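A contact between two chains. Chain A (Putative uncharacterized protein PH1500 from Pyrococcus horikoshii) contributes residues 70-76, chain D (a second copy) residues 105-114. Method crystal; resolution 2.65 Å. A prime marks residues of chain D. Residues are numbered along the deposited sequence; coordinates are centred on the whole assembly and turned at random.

Chain A 70-76: THPVDVL
Chain D (105-114) FNQNLEELYR

The contact between chain A residues 70-76 and chain D residues 105-114 is small, burying 280 Å² in total, and is made by side chains, with no backbone-to-backbone hydrogen bond across it. The two backbones come nearest at His71 and Leu112′, whose CA atoms lie 7.0 Å apart. From there chain A toward Leu76 and chain D toward Arg114′ run in roughly the same direction.

His71 covers the most surface. Its backbone is extended (phi/psi -63/143), CA-to-CB points toward chain D, and chi1 of -68° (m) with chi2 of -73° gives the imidazole two partners at once. At the ring edge, near its plane, NE2 donates a hydrogen bond to Glu110′ OE1 at 2.7 Å, with an N-H...acceptor angle of 138°. Over one face sits Leu112′: its CD2 methyl lies 3.8 Å from the His71 ring centroid, 26° off the normal, in a CH-pi contact, and approaches His71 CD2 to 3.5 Å. An imidazole suits this position because it offers a polar edge to a carboxylate and a flat face to a methyl group.

The carboxylate is steadied from within chain D. Asn106′ to Leu109′ form a type I turn, closed by Leu109′ N to Asn106′ O at 3.2 Å; Gln107′ and Asn108′ occupy its corners at -68/-20 and -101/15, and Leu109′ follows with positive phi (58/28). Asn106′ (chi1 62°, p; chi2 -18°) spans the loop, accepting a hydrogen bond from Glu110′ N at OD1 (2.8 Å) and donating one from ND2 to Glu110′ OE1 (3.2 Å). Glu110′, with chi1 -66° (m), chi2 171° (t) and chi3 -23°, thus presents to His71 the same oxygen that Asn106′ holds.

Leu112′, in the strand that begins at Glu111′, has phi/psi of -81/-35. Its CA-to-CB bond points sideways, but rotamer mt (-61°, -176°) brings the end of the side chain nearer to chain A. Besides meeting the imidazole, Leu112′ packs through CB against Val73 CG2 at 4.1 Å; Val73 CG2 also lies 3.9 Å from Leu112′ O. Val73 (-72/135, chi1 162°, t) is buried, its branched side chain resting against the side chain and backbone carbonyl of Leu112′.

Beyond it, chain A enters a strand at Asp74. Val73 and Val75 both point toward chain D, while Asp74 is out of reach. Val75 (-120/117, chi1 178°, t) sets CG2 3.9 Å from Tyr113′ CE1. The buried Tyr113′ (-147/143, chi1 176°, t; chi2 82°) points toward chain A, extending the apolar contact along the strand with its broad ring.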

# COMPACT_ATOMS: atom_id res chain seq x y z
N THR A 70 -10.95 -19.44 -25.14
CA THR A 70 -11.81 -18.37 -24.62
C THR A 70 -10.99 -17.28 -23.93
O THR A 70 -11.14 -16.10 -24.24
CB THR A 70 -12.88 -18.91 -23.64
OG1 THR A 70 -12.26 -19.73 -22.64
CG2 THR A 70 -13.92 -19.74 -24.37
N HIS A 71 -10.12 -17.68 -23.01
CA HIS A 71 -9.27 -16.75 -22.26
C HIS A 71 -8.29 -15.96 -23.14
O HIS A 71 -7.74 -16.50 -24.10
CB HIS A 71 -8.54 -17.49 -21.14
CG HIS A 71 -9.45 -17.98 -20.06
ND1 HIS A 71 -10.04 -17.13 -19.14
CD2 HIS A 71 -9.88 -19.22 -19.76
CE1 HIS A 71 -10.79 -17.84 -18.32
NE2 HIS A 71 -10.71 -19.11 -18.66
N PRO A 72 -8.07 -14.67 -22.80
CA PRO A 72 -7.32 -13.71 -23.62
C PRO A 72 -5.80 -13.76 -23.44
O PRO A 72 -5.18 -12.71 -23.26
CB PRO A 72 -7.86 -12.35 -23.15
CG PRO A 72 -8.51 -12.61 -21.82
CD PRO A 72 -8.49 -14.07 -21.52
N VAL A 73 -5.23 -14.95 -23.45
CA VAL A 73 -3.78 -15.13 -23.34
C VAL A 73 -3.01 -14.70 -24.60
O VAL A 73 -3.41 -15.00 -25.72
CB VAL A 73 -3.44 -16.60 -23.00
CG1 VAL A 73 -1.99 -16.92 -23.31
CG2 VAL A 73 -3.76 -16.88 -21.54
N ASP A 74 -1.91 -13.97 -24.40
CA ASP A 74 -1.00 -13.61 -25.49
C ASP A 74 0.41 -14.16 -25.27
O ASP A 74 0.91 -14.17 -24.14
CB ASP A 74 -0.92 -12.10 -25.67
CG ASP A 74 -2.02 -11.56 -26.57
OD1 ASP A 74 -2.64 -12.36 -27.31
OD2 ASP A 74 -2.24 -10.33 -26.55
N VAL A 75 1.04 -14.62 -26.34
CA VAL A 75 2.39 -15.17 -26.27
C VAL A 75 3.36 -14.37 -27.15
O VAL A 75 3.21 -14.32 -28.37
CB VAL A 75 2.43 -16.64 -26.70
CG1 VAL A 75 3.86 -17.17 -26.67
CG2 VAL A 75 1.52 -17.48 -25.81
N LEU A 76 4.35 -13.76 -26.51
CA LEU A 76 5.34 -12.95 -27.20
C LEU A 76 6.72 -13.59 -27.08
O LEU A 76 7.03 -14.21 -26.06
CB LEU A 76 5.36 -11.53 -26.64
CG LEU A 76 4.03 -10.77 -26.67
CD1 LEU A 76 4.14 -9.44 -25.94
CD2 LEU A 76 3.58 -10.55 -28.11
N PHE D 105 -1.99 -21.92 -14.97
CA PHE D 105 -3.39 -22.01 -14.53
C PHE D 105 -3.84 -20.73 -13.84
O PHE D 105 -3.02 -19.99 -13.29
CB PHE D 105 -3.56 -23.16 -13.54
CG PHE D 105 -3.26 -24.52 -14.10
CD1 PHE D 105 -4.25 -25.25 -14.74
CD2 PHE D 105 -2.00 -25.07 -13.98
CE1 PHE D 105 -3.98 -26.50 -15.25
CE2 PHE D 105 -1.72 -26.32 -14.50
CZ PHE D 105 -2.71 -27.04 -15.13
N ASN D 106 -5.15 -20.49 -13.86
CA ASN D 106 -5.75 -19.38 -13.14
C ASN D 106 -6.32 -19.81 -11.79
O ASN D 106 -6.01 -20.89 -11.29
CB ASN D 106 -6.84 -18.71 -13.98
CG ASN D 106 -7.99 -19.65 -14.31
OD1 ASN D 106 -7.85 -20.87 -14.21
ND2 ASN D 106 -9.12 -19.08 -14.71
N GLN D 107 -7.15 -18.96 -11.20
CA GLN D 107 -7.72 -19.23 -9.89
C GLN D 107 -8.71 -20.40 -9.91
O GLN D 107 -8.99 -21.00 -8.87
CB GLN D 107 -8.40 -17.98 -9.32
N ASN D 108 -9.23 -20.73 -11.09
CA ASN D 108 -10.17 -21.84 -11.22
C ASN D 108 -9.52 -23.11 -11.78
O ASN D 108 -10.22 -24.03 -12.20
CB ASN D 108 -11.36 -21.44 -12.09
CG ASN D 108 -12.12 -20.26 -11.52
OD1 ASN D 108 -12.38 -20.20 -10.32
ND2 ASN D 108 -12.50 -19.33 -12.39
N LEU D 109 -8.19 -23.15 -11.77
CA LEU D 109 -7.43 -24.29 -12.28
C LEU D 109 -7.73 -24.62 -13.74
O LEU D 109 -7.61 -25.77 -14.17
CB LEU D 109 -7.62 -25.54 -11.40
CG LEU D 109 -6.40 -26.46 -11.31
CD1 LEU D 109 -5.22 -25.74 -10.66
CD2 LEU D 109 -6.73 -27.74 -10.57
N GLU D 110 -8.13 -23.61 -14.50
CA GLU D 110 -8.32 -23.77 -15.93
C GLU D 110 -6.98 -23.58 -16.63
O GLU D 110 -6.30 -22.58 -16.42
CB GLU D 110 -9.34 -22.75 -16.45
CG GLU D 110 -10.75 -22.97 -15.92
CD GLU D 110 -11.69 -21.83 -16.27
OE1 GLU D 110 -11.19 -20.71 -16.52
OE2 GLU D 110 -12.91 -22.05 -16.30
N GLU D 111 -6.60 -24.56 -17.44
CA GLU D 111 -5.31 -24.53 -18.12
C GLU D 111 -5.25 -23.37 -19.11
O GLU D 111 -5.78 -23.45 -20.22
CB GLU D 111 -5.04 -25.86 -18.84
CG GLU D 111 -3.68 -25.94 -19.52
CD GLU D 111 -3.40 -27.32 -20.09
OE1 GLU D 111 -3.68 -28.32 -19.40
OE2 GLU D 111 -2.90 -27.40 -21.23
N LEU D 112 -4.61 -22.28 -18.70
CA LEU D 112 -4.50 -21.09 -19.54
C LEU D 112 -3.39 -21.25 -20.56
O LEU D 112 -3.50 -20.75 -21.69
CB LEU D 112 -4.25 -19.85 -18.69
CG LEU D 112 -5.32 -19.47 -17.67
CD1 LEU D 112 -4.96 -18.17 -16.98
CD2 LEU D 112 -6.68 -19.37 -18.33
N TYR D 113 -2.31 -21.92 -20.18
CA TYR D 113 -1.20 -22.10 -21.13
C TYR D 113 -0.45 -23.42 -20.97
O TYR D 113 -0.26 -23.90 -19.86
CB TYR D 113 -0.23 -20.91 -21.06
CG TYR D 113 0.99 -21.07 -21.94
CD1 TYR D 113 0.94 -20.77 -23.29
CD2 TYR D 113 2.20 -21.51 -21.41
CE1 TYR D 113 2.06 -20.91 -24.10
CE2 TYR D 113 3.32 -21.65 -22.21
CZ TYR D 113 3.24 -21.35 -23.55
OH TYR D 113 4.36 -21.49 -24.35
N ARG D 114 -0.04 -23.99 -22.09
CA ARG D 114 0.80 -25.19 -22.09
C ARG D 114 1.90 -25.02 -23.12
O ARG D 114 1.64 -24.66 -24.27
CB ARG D 114 -0.03 -26.43 -22.41